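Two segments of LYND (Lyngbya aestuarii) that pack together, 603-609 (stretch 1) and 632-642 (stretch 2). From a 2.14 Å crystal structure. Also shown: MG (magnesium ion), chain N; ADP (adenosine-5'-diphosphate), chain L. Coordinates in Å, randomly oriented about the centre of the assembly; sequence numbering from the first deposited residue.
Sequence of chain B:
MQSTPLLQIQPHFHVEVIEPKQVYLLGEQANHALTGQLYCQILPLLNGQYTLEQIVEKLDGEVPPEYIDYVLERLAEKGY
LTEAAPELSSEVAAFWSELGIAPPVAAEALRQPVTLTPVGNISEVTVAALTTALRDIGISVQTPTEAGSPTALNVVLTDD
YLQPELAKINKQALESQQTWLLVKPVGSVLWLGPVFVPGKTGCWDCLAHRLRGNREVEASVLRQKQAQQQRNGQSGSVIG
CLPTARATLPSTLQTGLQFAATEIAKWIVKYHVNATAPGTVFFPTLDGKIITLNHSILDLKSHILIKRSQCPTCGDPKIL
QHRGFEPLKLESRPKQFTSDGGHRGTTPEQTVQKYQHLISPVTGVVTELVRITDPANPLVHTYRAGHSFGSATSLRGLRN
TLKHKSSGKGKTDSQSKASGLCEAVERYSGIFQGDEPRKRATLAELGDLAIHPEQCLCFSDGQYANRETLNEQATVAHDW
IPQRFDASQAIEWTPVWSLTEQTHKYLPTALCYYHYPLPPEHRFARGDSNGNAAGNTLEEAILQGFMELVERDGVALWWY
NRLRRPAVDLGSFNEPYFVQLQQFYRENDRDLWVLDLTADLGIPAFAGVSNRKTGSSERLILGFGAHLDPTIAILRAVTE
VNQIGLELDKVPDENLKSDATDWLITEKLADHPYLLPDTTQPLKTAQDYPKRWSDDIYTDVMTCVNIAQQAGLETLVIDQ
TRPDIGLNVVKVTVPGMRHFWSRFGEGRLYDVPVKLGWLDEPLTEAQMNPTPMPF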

# COMPACT_ATOMS: atom_id res chain seq x y z
N ILE B 603 -29.38 15.99 -20.43
CA ILE B 603 -28.11 15.57 -19.85
C ILE B 603 -27.85 14.13 -20.26
O ILE B 603 -28.66 13.26 -19.96
CB ILE B 603 -28.11 15.69 -18.32
CG1 ILE B 603 -28.37 17.14 -17.90
CG2 ILE B 603 -26.79 15.18 -17.75
CD1 ILE B 603 -28.55 17.34 -16.41
N PRO B 604 -26.72 13.86 -20.93
CA PRO B 604 -26.55 12.51 -21.46
C PRO B 604 -26.58 11.43 -20.38
O PRO B 604 -25.91 11.52 -19.36
CB PRO B 604 -25.20 12.55 -22.16
CG PRO B 604 -24.57 13.84 -21.81
CD PRO B 604 -25.62 14.76 -21.31
N ALA B 605 -27.38 10.40 -20.64
CA ALA B 605 -27.53 9.28 -19.73
C ALA B 605 -27.56 8.03 -20.57
O ALA B 605 -28.16 8.01 -21.65
CB ALA B 605 -28.81 9.42 -18.93
N PHE B 606 -26.91 6.98 -20.09
CA PHE B 606 -26.77 5.77 -20.87
C PHE B 606 -26.99 4.50 -20.06
O PHE B 606 -26.84 4.49 -18.84
CB PHE B 606 -25.39 5.73 -21.51
CG PHE B 606 -25.13 6.89 -22.43
CD1 PHE B 606 -25.46 6.80 -23.77
CD2 PHE B 606 -24.55 8.05 -21.95
CE1 PHE B 606 -25.22 7.87 -24.62
CE2 PHE B 606 -24.31 9.12 -22.80
CZ PHE B 606 -24.64 9.03 -24.13
N ALA B 607 -27.34 3.43 -20.76
CA ALA B 607 -27.38 2.09 -20.19
C ALA B 607 -26.41 1.19 -20.95
O ALA B 607 -26.52 1.03 -22.16
CB ALA B 607 -28.78 1.53 -20.26
N GLY B 608 -25.45 0.62 -20.23
CA GLY B 608 -24.62 -0.43 -20.77
C GLY B 608 -25.34 -1.75 -20.61
O GLY B 608 -25.93 -2.01 -19.57
N VAL B 609 -25.31 -2.59 -21.63
CA VAL B 609 -26.00 -3.87 -21.59
C VAL B 609 -25.08 -4.94 -22.15
O VAL B 609 -24.35 -4.71 -23.11
CB VAL B 609 -27.33 -3.82 -22.38
CG1 VAL B 609 -28.06 -5.16 -22.31
CG2 VAL B 609 -28.23 -2.71 -21.85
N ILE B 632 -17.93 10.62 -20.33
CA ILE B 632 -17.85 10.16 -18.94
C ILE B 632 -19.10 9.35 -18.59
O ILE B 632 -19.02 8.38 -17.85
CB ILE B 632 -17.70 11.33 -17.95
CG1 ILE B 632 -16.54 12.27 -18.36
CG2 ILE B 632 -17.50 10.81 -16.53
CD1 ILE B 632 -15.21 11.60 -18.58
N ALA B 633 -20.24 9.77 -19.11
CA ALA B 633 -21.50 9.10 -18.83
C ALA B 633 -21.44 7.65 -19.32
O ALA B 633 -21.82 6.73 -18.60
CB ALA B 633 -22.66 9.84 -19.48
N ILE B 634 -20.96 7.46 -20.54
CA ILE B 634 -20.82 6.12 -21.10
C ILE B 634 -19.79 5.35 -20.28
O ILE B 634 -19.94 4.16 -20.04
CB ILE B 634 -20.38 6.16 -22.58
CG1 ILE B 634 -21.47 6.84 -23.44
CG2 ILE B 634 -20.12 4.75 -23.11
CD1 ILE B 634 -21.00 7.23 -24.83
N LEU B 635 -18.74 6.05 -19.88
CA LEU B 635 -17.68 5.45 -19.08
C LEU B 635 -18.22 4.92 -17.76
O LEU B 635 -17.86 3.83 -17.32
CB LEU B 635 -16.57 6.48 -18.83
CG LEU B 635 -15.19 5.98 -18.41
CD1 LEU B 635 -14.65 4.96 -19.39
CD2 LEU B 635 -14.24 7.17 -18.29
N ARG B 636 -19.09 5.70 -17.12
CA ARG B 636 -19.70 5.29 -15.87
C ARG B 636 -20.55 4.05 -16.09
O ARG B 636 -20.45 3.09 -15.34
CB ARG B 636 -20.57 6.41 -15.29
CG ARG B 636 -19.78 7.57 -14.70
CD ARG B 636 -20.70 8.51 -13.94
NE ARG B 636 -21.42 7.82 -12.88
CZ ARG B 636 -20.88 7.46 -11.71
NH1 ARG B 636 -19.61 7.74 -11.43
NH2 ARG B 636 -21.63 6.82 -10.81
N ALA B 637 -21.38 4.10 -17.12
CA ALA B 637 -22.29 3.00 -17.43
C ALA B 637 -21.52 1.71 -17.68
O ALA B 637 -21.80 0.67 -17.09
CB ALA B 637 -23.14 3.35 -18.64
N VAL B 638 -20.53 1.79 -18.55
CA VAL B 638 -19.84 0.60 -19.02
C VAL B 638 -18.89 0.03 -17.97
O VAL B 638 -18.63 -1.17 -17.98
CB VAL B 638 -19.09 0.90 -20.33
CG1 VAL B 638 -17.79 1.69 -20.07
CG2 VAL B 638 -18.81 -0.38 -21.05
N THR B 639 -18.38 0.87 -17.07
CA THR B 639 -17.54 0.37 -15.98
C THR B 639 -18.42 -0.22 -14.87
O THR B 639 -17.96 -1.04 -14.07
CB THR B 639 -16.63 1.47 -15.38
OG1 THR B 639 -17.41 2.62 -15.06
CG2 THR B 639 -15.53 1.86 -16.36
N GLU B 640 -19.68 0.18 -14.83
CA GLU B 640 -20.60 -0.41 -13.88
C GLU B 640 -20.98 -1.84 -14.30
O GLU B 640 -21.19 -2.71 -13.44
CB GLU B 640 -21.87 0.45 -13.72
CG GLU B 640 -22.54 0.28 -12.37
CD GLU B 640 -23.61 1.31 -12.09
OE1 GLU B 640 -24.74 1.19 -12.63
OE2 GLU B 640 -23.31 2.25 -11.32
N VAL B 641 -21.06 -2.09 -15.61
CA VAL B 641 -21.40 -3.44 -16.07
C VAL B 641 -20.22 -4.33 -15.77
O VAL B 641 -20.39 -5.49 -15.40
CB VAL B 641 -21.82 -3.53 -17.58
CG1 VAL B 641 -22.62 -2.32 -18.01
CG2 VAL B 641 -20.63 -3.70 -18.49
N ASN B 642 -19.01 -3.78 -15.92
CA ASN B 642 -17.78 -4.46 -15.51
C ASN B 642 -17.88 -4.83 -14.04
O ASN B 642 -17.67 -5.99 -13.67
CB ASN B 642 -16.54 -3.57 -15.71
CG ASN B 642 -16.18 -3.37 -17.17
OD1 ASN B 642 -16.63 -4.10 -18.04
ND2 ASN B 642 -15.35 -2.36 -17.43
MG MG N . -24.18 3.76 -10.27
PB ADP L . -21.99 4.93 -8.18
O1B ADP L . -23.00 5.86 -7.57
O2B ADP L . -22.38 4.40 -9.54
O3B ADP L . -21.52 3.88 -7.22
PA ADP L . -19.16 5.58 -8.36
O1A ADP L . -18.43 6.30 -9.47
O2A ADP L . -18.93 4.09 -8.19
O3A ADP L . -20.74 5.92 -8.47
O5' ADP L . -18.78 6.31 -6.99
C5' ADP L . -19.12 5.74 -5.74
C4' ADP L . -19.08 6.84 -4.70
O4' ADP L . -17.74 7.28 -4.49
C3' ADP L . -19.85 8.07 -5.15
O3' ADP L . -20.49 8.64 -4.01
C2' ADP L . -18.82 9.04 -5.67
O2' ADP L . -19.16 10.40 -5.42
C1' ADP L . -17.58 8.65 -4.88
N9 ADP L . -16.35 8.83 -5.69
C8 ADP L . -16.01 8.17 -6.81
N7 ADP L . -14.81 8.59 -7.27
C5 ADP L . -14.37 9.53 -6.43
C6 ADP L . -13.17 10.39 -6.33
N6 ADP L . -12.20 10.28 -7.27
N1 ADP L . -13.08 11.26 -5.30
C2 ADP L . -14.05 11.35 -4.37
N3 ADP L . -15.18 10.60 -4.40
C4 ADP L . -15.39 9.70 -5.38
O HOH W 1 -23.86 4.80 -12.08
O HOH W 2 -26.05 3.07 -11.33
O HOH W 3 -25.27 5.46 -9.87

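A helix can settle against a strand without a single hydrogen bond between them; in this pair from LYND one large side chain and several small residues share the interface. The helix 632-642 crosses the strand 605-609 at only 29°, with their axes 6.9 Å apart at closest approach. Phe606 covers the most surface. Its ring receives Ile634 over one face: Ile634 CG1 lies 3.6 Å from the centroid of the Phe606 ring and 10° off its normal, a CH-pi contact. Ala633 instead meets the edge, where its CB is 3.6 Å from Phe606 CD2; the same methyl carbon also lies 3.7 Å from Pro604 O, so one small residue touches both side chain and backbone.

Gly608 shows the complementary strategy. Lacking a side chain, it lets the backbones approach, and its CA is 5.2 Å from Val638 CA. An ideal CB here would point toward the helix and clash with Val641 CG1 at 2.9 Å. As built, Val641 CG1 rests 3.7 Å from Gly608 O, while Ala637 CB lies 3.9 Å from both Gly608 N and Phe606 O. Between Phe606 and Gly608, Ala607 directs its CB away, in keeping with the alternation of a strand, in which Phe606 CB points toward the helix.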